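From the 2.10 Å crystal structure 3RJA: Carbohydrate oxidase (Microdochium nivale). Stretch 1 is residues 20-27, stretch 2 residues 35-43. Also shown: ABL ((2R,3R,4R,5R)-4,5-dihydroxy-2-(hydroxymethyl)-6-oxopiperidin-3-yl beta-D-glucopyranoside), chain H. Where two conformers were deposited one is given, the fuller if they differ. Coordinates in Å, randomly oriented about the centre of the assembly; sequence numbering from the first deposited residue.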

# COMPACT_ATOMS: atom_id res chain seq x y z
N ALA A 20 24.20 4.78 -15.39
CA ALA A 20 23.79 4.17 -14.13
C ALA A 20 22.44 4.71 -13.64
O ALA A 20 21.54 3.93 -13.37
N ASP A 21 22.32 6.04 -13.55
CA ASP A 21 21.08 6.64 -13.07
C ASP A 21 19.87 6.18 -13.88
O ASP A 21 18.85 5.84 -13.31
N TYR A 22 20.01 6.15 -15.21
CA TYR A 22 18.90 5.73 -16.06
C TYR A 22 18.53 4.26 -15.78
O TYR A 22 17.37 3.97 -15.50
N GLU A 23 19.53 3.37 -15.82
CA GLU A 23 19.31 1.96 -15.54
C GLU A 23 18.64 1.72 -14.18
O GLU A 23 17.75 0.89 -14.09
N ARG A 24 19.09 2.43 -13.14
CA ARG A 24 18.48 2.36 -11.83
C ARG A 24 17.01 2.86 -11.86
O ARG A 24 16.11 2.18 -11.37
N ASP A 25 16.79 4.04 -12.42
CA ASP A 25 15.48 4.69 -12.36
C ASP A 25 14.39 3.97 -13.22
O ASP A 25 13.20 4.02 -12.89
N VAL A 26 14.83 3.32 -14.31
CA VAL A 26 13.91 2.76 -15.29
C VAL A 26 13.53 1.31 -14.91
O VAL A 26 12.64 0.70 -15.54
N GLU A 27 14.20 0.77 -13.90
CA GLU A 27 13.96 -0.61 -13.50
C GLU A 27 12.73 -0.69 -12.58
O GLU A 27 12.71 -0.05 -11.52
N TYR A 35 8.28 -0.94 -18.39
CA TYR A 35 7.79 0.02 -19.40
C TYR A 35 8.90 0.99 -19.76
O TYR A 35 9.86 1.15 -18.98
N ILE A 36 8.78 1.58 -20.95
CA ILE A 36 9.81 2.46 -21.49
C ILE A 36 9.21 3.86 -21.56
O ILE A 36 8.39 4.17 -22.43
N PRO A 37 9.62 4.73 -20.62
CA PRO A 37 9.09 6.10 -20.67
C PRO A 37 9.70 6.84 -21.85
O PRO A 37 10.78 6.45 -22.32
N THR A 38 9.02 7.85 -22.37
CA THR A 38 9.69 8.63 -23.41
C THR A 38 10.92 9.38 -22.85
O THR A 38 11.91 9.57 -23.56
N ALA A 39 10.83 9.79 -21.58
CA ALA A 39 11.93 10.44 -20.90
C ALA A 39 11.73 10.33 -19.40
O ALA A 39 10.60 10.22 -18.95
N ILE A 40 12.83 10.39 -18.65
CA ILE A 40 12.77 10.40 -17.20
C ILE A 40 13.33 11.71 -16.64
O ILE A 40 14.53 12.00 -16.81
N ALA A 41 12.46 12.50 -15.99
CA ALA A 41 12.82 13.74 -15.29
C ALA A 41 13.13 13.38 -13.83
O ALA A 41 12.23 12.99 -13.07
N GLN A 42 14.41 13.50 -13.45
CA GLN A 42 14.84 13.13 -12.11
C GLN A 42 14.82 14.42 -11.27
O GLN A 42 15.83 15.15 -11.21
N THR A 43 13.67 14.71 -10.67
CA THR A 43 13.43 16.04 -10.10
C THR A 43 14.11 16.26 -8.76
O THR A 43 14.23 15.32 -7.97

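The helix of stretch 1 crosses the strand of stretch 2 at a steep angle, 102° between their N-to-C directions. Most of the close contacts are between side chains.

Apolar packing centres on Ile-40, which points toward the helix with chi1 m and chi2 t. This extended rotamer carries CD1 into a pocket between three residues. Ile-40 CD1 lies 3.9 Å from Tyr-22 CE2, 3.9 Å from Val-26 CB and 4.2 Å from Asp-25 CB. It meets the Tyr-22 ring obliquely. The CA-to-CB bond of Tyr-22 (chi1 t) points sideways to the second stretch, but the end of the side chain comes nearer. Val-26 (chi1 p) also points sideways; its CG2 packs 3.8 Å from Pro-37 CD.

The polar cluster gathers around Gln-42. Gln-42 (chi1 t, chi2 t), Asp-21 (m) and Asp-25 (m) all point toward the opposite stretch. The Gln-42 amide is probably turned over in the model, so its bonding to the two carboxylates is left open. Asp-25 OD1 is hydrogen-bonded elsewhere in the structure.

Two waters bridge the stretches. Water 1 donates to Pro-37 O (2.6 Å) and hydrogen-bonds Tyr-22 OH (2.7 Å). Water 2 donates to both Val-26 O (2.7 Å) and Tyr-35 O (2.6 Å).

The bound ABL lies beside the polar cluster, with its O1A 3.3 Å from Asp-21 CB.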

# COMPACT_ATOMS: atom_id res chain seq x y z
CB ALA A 20 24.86 4.34 -13.03
CB ASP A 21 21.17 8.17 -13.04
CG ASP A 21 21.86 8.69 -11.78
OD1 ASP A 21 21.16 9.04 -10.80
OD2 ASP A 21 23.11 8.71 -11.74
CB TYR A 22 19.21 5.94 -17.56
CG TYR A 22 18.08 5.51 -18.48
CD1 TYR A 22 17.98 4.20 -18.92
CD2 TYR A 22 17.12 6.42 -18.90
CE1 TYR A 22 16.94 3.80 -19.77
CE2 TYR A 22 16.09 6.04 -19.72
CZ TYR A 22 16.00 4.73 -20.15
OH TYR A 22 14.96 4.37 -21.00
CB GLU A 23 20.61 1.13 -15.65
CG GLU A 23 21.22 1.08 -17.09
CD GLU A 23 20.34 0.40 -18.12
OE1 GLU A 23 19.94 -0.75 -17.89
OE2 GLU A 23 20.05 1.01 -19.18
CB ARG A 24 19.28 3.18 -10.81
CG ARG A 24 18.54 3.36 -9.47
CD ARG A 24 19.36 4.17 -8.44
NE ARG A 24 18.46 4.82 -7.50
CZ ARG A 24 18.83 5.41 -6.36
NH1 ARG A 24 20.11 5.41 -6.00
NH2 ARG A 24 17.92 6.00 -5.57
CB ASP A 25 15.59 6.15 -12.80
CG ASP A 25 16.28 7.07 -11.76
OD1 ASP A 25 16.44 6.71 -10.58
OD2 ASP A 25 16.68 8.20 -12.14
CB VAL A 26 14.51 2.78 -16.74
CG1 VAL A 26 15.43 1.56 -16.97
CG2 VAL A 26 13.39 2.75 -17.78
CB GLU A 27 15.21 -1.17 -12.78
CG GLU A 27 15.10 -2.66 -12.38
CD GLU A 27 16.35 -3.17 -11.65
OE1 GLU A 27 16.86 -2.47 -10.74
OE2 GLU A 27 16.82 -4.28 -11.99
CB TYR A 35 6.52 0.75 -18.95
CG TYR A 35 5.36 -0.18 -18.78
CD1 TYR A 35 4.76 -0.80 -19.89
CD2 TYR A 35 4.86 -0.48 -17.51
CE1 TYR A 35 3.70 -1.70 -19.73
CE2 TYR A 35 3.78 -1.36 -17.33
CZ TYR A 35 3.19 -1.96 -18.45
OH TYR A 35 2.14 -2.85 -18.28
CB ILE A 36 10.29 1.99 -22.91
CG1 ILE A 36 10.55 0.46 -22.96
CG2 ILE A 36 11.52 2.76 -23.34
CD1 ILE A 36 11.74 -0.04 -22.15
CB PRO A 37 9.56 6.73 -19.34
CG PRO A 37 10.09 5.62 -18.53
CD PRO A 37 10.47 4.49 -19.45
CB THR A 38 8.75 9.58 -24.16
OG1 THR A 38 9.49 10.18 -25.21
CG2 THR A 38 8.17 10.67 -23.24
CB ALA A 39 12.04 11.94 -21.34
CB ILE A 40 13.53 9.22 -16.59
CG1 ILE A 40 13.14 7.88 -17.25
CG2 ILE A 40 13.28 9.15 -15.05
CD1 ILE A 40 13.89 6.66 -16.62
CB ALA A 41 11.68 14.74 -15.32
CB GLN A 42 16.23 12.52 -12.15
CG GLN A 42 16.65 11.82 -10.84
CD GLN A 42 18.12 11.44 -10.82
OE1 GLN A 42 18.50 10.29 -11.12
NE2 GLN A 42 18.96 12.40 -10.48
CB THR A 43 11.92 16.32 -9.93
OG1 THR A 43 11.31 15.30 -9.11
CG2 THR A 43 11.22 16.38 -11.30
C1A ABL H . 21.50 10.48 -15.46
O1A ABL H . 21.06 9.49 -16.09
C2A ABL H . 22.99 10.83 -15.46
O2A ABL H . 23.70 9.61 -15.66
C3A ABL H . 23.42 11.40 -14.10
O3A ABL H . 24.79 11.82 -14.20
C4A ABL H . 22.56 12.58 -13.74
O1 ABL H . 22.95 13.11 -12.46
C5A ABL H . 21.14 11.99 -13.53
N5 ABL H . 20.69 11.28 -14.75
C6A ABL H . 20.13 13.14 -13.29
O6A ABL H . 20.47 14.28 -14.05
C1 ABL H . 23.49 14.45 -12.32
C2 ABL H . 23.75 14.72 -10.82
O2 ABL H . 22.54 14.61 -10.07
C3 ABL H . 24.35 16.11 -10.63
O3 ABL H . 24.75 16.21 -9.28
C4 ABL H . 25.53 16.34 -11.62
O4 ABL H . 25.93 17.71 -11.58
C5 ABL H . 25.14 15.97 -13.05
O5 ABL H . 24.70 14.60 -13.02
C6 ABL H . 26.23 16.21 -14.10
O6 ABL H . 27.45 15.57 -13.86
O HOH W 1 13.32 6.24 -22.07
O HOH W 2 11.15 -0.52 -17.44